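Local coordinates for protein diadenosine tetraphosphatase, putative (Trypanosoma brucei, PDB 2QJC) that is a manganese-binding, calcineurin-like phosphoesterase that probably hydrolyses phosphate esters or anhydrides, perhaps splitting diadenosine tetraphosphate symmetrically, at residues Thr159-Leu164 and Leu177-Glu182. Sequence-based numbering, arbitrary orientation.
With PO4 (phosphate ion), chain D.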
ATOM      1  N   THR A 159      -1.103  -9.453   0.664  1.00 23.54           N
ATOM      2  CA  THR A 159      -2.144  -8.489   0.307  1.00 25.23           C
ATOM      3  C   THR A 159      -3.356  -8.475   1.235  1.00 25.00           C
ATOM      4  O   THR A 159      -4.218  -7.596   1.102  1.00 23.92           O
ATOM      5  CB  THR A 159      -2.664  -8.704  -1.138  1.00 24.53           C
ATOM      6  OG1 THR A 159      -3.154 -10.042  -1.288  1.00 28.73           O
ATOM      7  CG2 THR A 159      -1.558  -8.447  -2.147  1.00 24.41           C
ATOM      8  N   THR A 160      -3.427  -9.419   2.175  1.00 22.84           N
ATOM      9  CA  THR A 160      -4.584  -9.478   3.079  1.00 25.54           C
ATOM     10  C   THR A 160      -4.341  -9.698   4.576  1.00 26.27           C
ATOM     11  O   THR A 160      -5.279  -9.582   5.369  1.00 25.96           O
ATOM     12  CB  THR A 160      -5.576 -10.606   2.659  1.00 25.96           C
ATOM     13  OG1 THR A 160      -5.003 -11.881   2.976  1.00 27.39           O
ATOM     14  CG2 THR A 160      -5.871 -10.555   1.169  1.00 24.02           C
HETATM   15  N   MSE A 161      -3.112 -10.006   4.981  1.00 25.35           N
HETATM   16  CA  MSE A 161      -2.864 -10.301   6.397  1.00 26.30           C
HETATM   17  C   MSE A 161      -3.070  -9.175   7.415  1.00 26.29           C
HETATM   18  O   MSE A 161      -2.684  -8.024   7.188  1.00 24.21           O
HETATM   19  CB  MSE A 161      -1.454 -10.893   6.577  1.00 28.62           C
HETATM   20  CG  MSE A 161      -0.323  -9.864   6.636  1.00 35.56           C
HETATM   21 SE   MSE A 161       1.447 -10.689   6.728  1.00 47.02          SE
HETATM   22  CE  MSE A 161       1.367 -11.479   8.479  1.00 35.94           C
ATOM     23  N   ARG A 162      -3.687  -9.529   8.541  1.00 25.65           N
ATOM     24  CA  ARG A 162      -3.926  -8.595   9.639  1.00 25.89           C
ATOM     25  C   ARG A 162      -3.325  -9.178  10.922  1.00 24.85           C
ATOM     26  O   ARG A 162      -2.753  -8.457  11.754  1.00 23.13           O
ATOM     27  CB  ARG A 162      -5.425  -8.372   9.853  1.00 27.48           C
ATOM     28  CG  ARG A 162      -6.128  -7.617   8.742  1.00 29.51           C
ATOM     29  CD  ARG A 162      -7.643  -7.672   8.936  1.00 35.01           C
ATOM     30  NE  ARG A 162      -8.379  -7.430   7.691  1.00 35.21           N
ATOM     31  CZ  ARG A 162      -8.629  -6.225   7.195  1.00 36.63           C
ATOM     32  NH1 ARG A 162      -8.209  -5.141   7.833  1.00 37.70           N
ATOM     33  NH2 ARG A 162      -9.307  -6.106   6.062  1.00 40.49           N
ATOM     34  N   ASN A 163      -3.441 -10.497  11.053  1.00 24.69           N
ATOM     35  CA  ASN A 163      -2.965 -11.214  12.225  1.00 25.99           C
ATOM     36  C   ASN A 163      -2.038 -12.402  11.942  1.00 26.10           C
ATOM     37  O   ASN A 163      -1.979 -12.928  10.831  1.00 26.57           O
ATOM     38  CB  ASN A 163      -4.176 -11.719  13.027  1.00 28.58           C
ATOM     39  CG  ASN A 163      -4.800 -10.641  13.910  1.00 31.40           C
ATOM     40  OD1 ASN A 163      -4.682  -9.447  13.637  1.00 33.66           O
ATOM     41  ND2 ASN A 163      -5.476 -11.069  14.976  1.00 31.21           N
ATOM     42  N   LEU A 164      -1.321 -12.814  12.983  1.00 28.42           N
ATOM     43  CA  LEU A 164      -0.419 -13.963  12.942  1.00 29.63           C
ATOM     44  C   LEU A 164      -0.736 -14.796  14.194  1.00 31.84           C
ATOM     45  O   LEU A 164      -0.719 -14.284  15.328  1.00 28.39           O
ATOM     46  CB  LEU A 164       1.049 -13.513  12.957  1.00 27.73           C
ATOM     47  CG  LEU A 164       1.646 -13.041  11.622  1.00 28.34           C
ATOM     48  CD1 LEU A 164       2.977 -12.331  11.872  1.00 27.38           C
ATOM     49  CD2 LEU A 164       1.827 -14.230  10.691  1.00 25.48           C
ATOM     50  N   LEU A 177       4.026 -19.874  12.302  1.00 43.75           N
ATOM     51  CA  LEU A 177       2.977 -18.873  12.443  1.00 41.51           C
ATOM     52  C   LEU A 177       2.078 -18.868  11.220  1.00 40.77           C
ATOM     53  O   LEU A 177       2.553 -19.004  10.092  1.00 41.69           O
ATOM     54  CB  LEU A 177       3.593 -17.483  12.627  1.00 42.18           C
ATOM     55  CG  LEU A 177       4.473 -17.220  13.853  1.00 42.30           C
ATOM     56  CD1 LEU A 177       5.202 -15.892  13.674  1.00 43.77           C
ATOM     57  CD2 LEU A 177       3.627 -17.199  15.117  1.00 40.71           C
ATOM     58  N   THR A 178       0.777 -18.715  11.444  1.00 39.88           N
ATOM     59  CA  THR A 178      -0.183 -18.671  10.344  1.00 38.97           C
ATOM     60  C   THR A 178      -0.699 -17.248  10.127  1.00 37.33           C
ATOM     61  O   THR A 178      -1.234 -16.618  11.044  1.00 35.18           O
ATOM     62  CB  THR A 178      -1.397 -19.600  10.606  1.00 40.01           C
ATOM     63  OG1 THR A 178      -0.960 -20.965  10.648  1.00 42.54           O
ATOM     64  CG2 THR A 178      -2.434 -19.446   9.499  1.00 38.53           C
ATOM     65  N   ALA A 179      -0.529 -16.749   8.909  1.00 38.15           N
ATOM     66  CA  ALA A 179      -0.985 -15.410   8.552  1.00 38.36           C
ATOM     67  C   ALA A 179      -2.471 -15.453   8.236  1.00 37.75           C
ATOM     68  O   ALA A 179      -2.923 -16.310   7.482  1.00 39.00           O
ATOM     69  CB  ALA A 179      -0.214 -14.902   7.337  1.00 38.65           C
ATOM     70  N   THR A 180      -3.240 -14.537   8.808  1.00 38.15           N
ATOM     71  CA  THR A 180      -4.667 -14.525   8.525  1.00 38.33           C
ATOM     72  C   THR A 180      -5.257 -13.126   8.348  1.00 37.47           C
ATOM     73  O   THR A 180      -4.849 -12.168   9.008  1.00 37.51           O
ATOM     74  CB  THR A 180      -5.463 -15.261   9.622  1.00 37.56           C
ATOM     75  OG1 THR A 180      -6.852 -15.266   9.272  1.00 40.94           O
ATOM     76  CG2 THR A 180      -5.279 -14.581  10.973  1.00 37.32           C
ATOM     77  N   GLU A 181      -6.219 -13.025   7.441  1.00 36.85           N
ATOM     78  CA  GLU A 181      -6.904 -11.769   7.163  1.00 38.20           C
ATOM     79  C   GLU A 181      -7.975 -11.530   8.223  1.00 39.35           C
ATOM     80  O   GLU A 181      -8.359 -10.393   8.496  1.00 37.19           O
ATOM     81  CB  GLU A 181      -7.549 -11.835   5.781  1.00 39.27           C
ATOM     82  CG  GLU A 181      -8.570 -10.758   5.511  1.00 42.03           C
ATOM     83  CD  GLU A 181      -9.166 -10.885   4.124  1.00 45.36           C
ATOM     84  OE1 GLU A 181      -9.343 -12.041   3.669  1.00 42.76           O
ATOM     85  OE2 GLU A 181      -9.463  -9.840   3.499  1.00 43.73           O
ATOM     86  N   GLU A 182      -8.457 -12.616   8.815  1.00 40.71           N
ATOM     87  CA  GLU A 182      -9.480 -12.522   9.844  1.00 42.87           C
ATOM     88  C   GLU A 182      -8.853 -12.162  11.190  1.00 40.48           C
ATOM     89  O   GLU A 182      -7.655 -12.360  11.409  1.00 38.20           O
ATOM     90  CB  GLU A 182     -10.259 -13.840   9.928  1.00 46.21           C
ATOM     91  CG  GLU A 182     -11.153 -14.082   8.703  1.00 53.39           C
ATOM     92  CD  GLU A 182     -11.867 -15.427   8.724  1.00 57.44           C
ATOM     93  OE1 GLU A 182     -12.643 -15.681   9.672  1.00 60.66           O
ATOM     94  OE2 GLU A 182     -11.656 -16.232   7.788  1.00 59.28           O
TER
HETATM   95  P   PO4 D 500      -9.754  -2.899   3.255  1.00 47.08           P
HETATM   96  O1  PO4 D 500     -10.216  -1.490   3.922  1.00 46.07           O
HETATM   97  O2  PO4 D 500      -9.168  -3.808   4.417  1.00 45.97           O
HETATM   98  O3  PO4 D 500     -11.003  -3.568   2.613  1.00 47.54           O
HETATM   99  O4  PO4 D 500      -8.647  -2.616   2.201  1.00 47.40           O
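R162 and N163 both aim their backbone N-H at the carbonyl of T180, giving a worked example of a classic beta bulge, in which two residues of one strand face one of the other, at the end of the hairpin away from its connection. T180 O takes R162 N at 2.9 Å, tilted 34° from the carbonyl plane, and N163 N at 3.0 Å, nearly in line with the C=O bond. T180 N returns a bond to N163 O (2.9 Å), completing the antiparallel pair. On one face of the sheet, T180 CG2 lies 3.7 Å from N163 CB; on the other, M161 CE, the selenomethionine methyl, and L164 CD2 converge on one side of A179 CB, the former at 3.9 Å. Beyond the bulge, E181 CB packs against T160 O, while R162, extended from CG to NE, runs alongside E181, pointing the same way. Guanidinium and carboxylate planes are 8° apart, but R162 NH2 and E181 OE2, at 4.5 Å, are beyond a salt bridge. E182 N bonds back to T180 OG1 in an ST turn. Farther out, R208 holds N163 OD1, D205 forms a salt bridge with R162 NH1, and metal ligand H204 bonds to T160 O. R162 NH2 bonds a phosphate, probably from the crystallisation liquor and also held by H82 and Y227; the hairpin thus sets a guanidinium near the metal centre, where it could perhaps meet substrate phosphate.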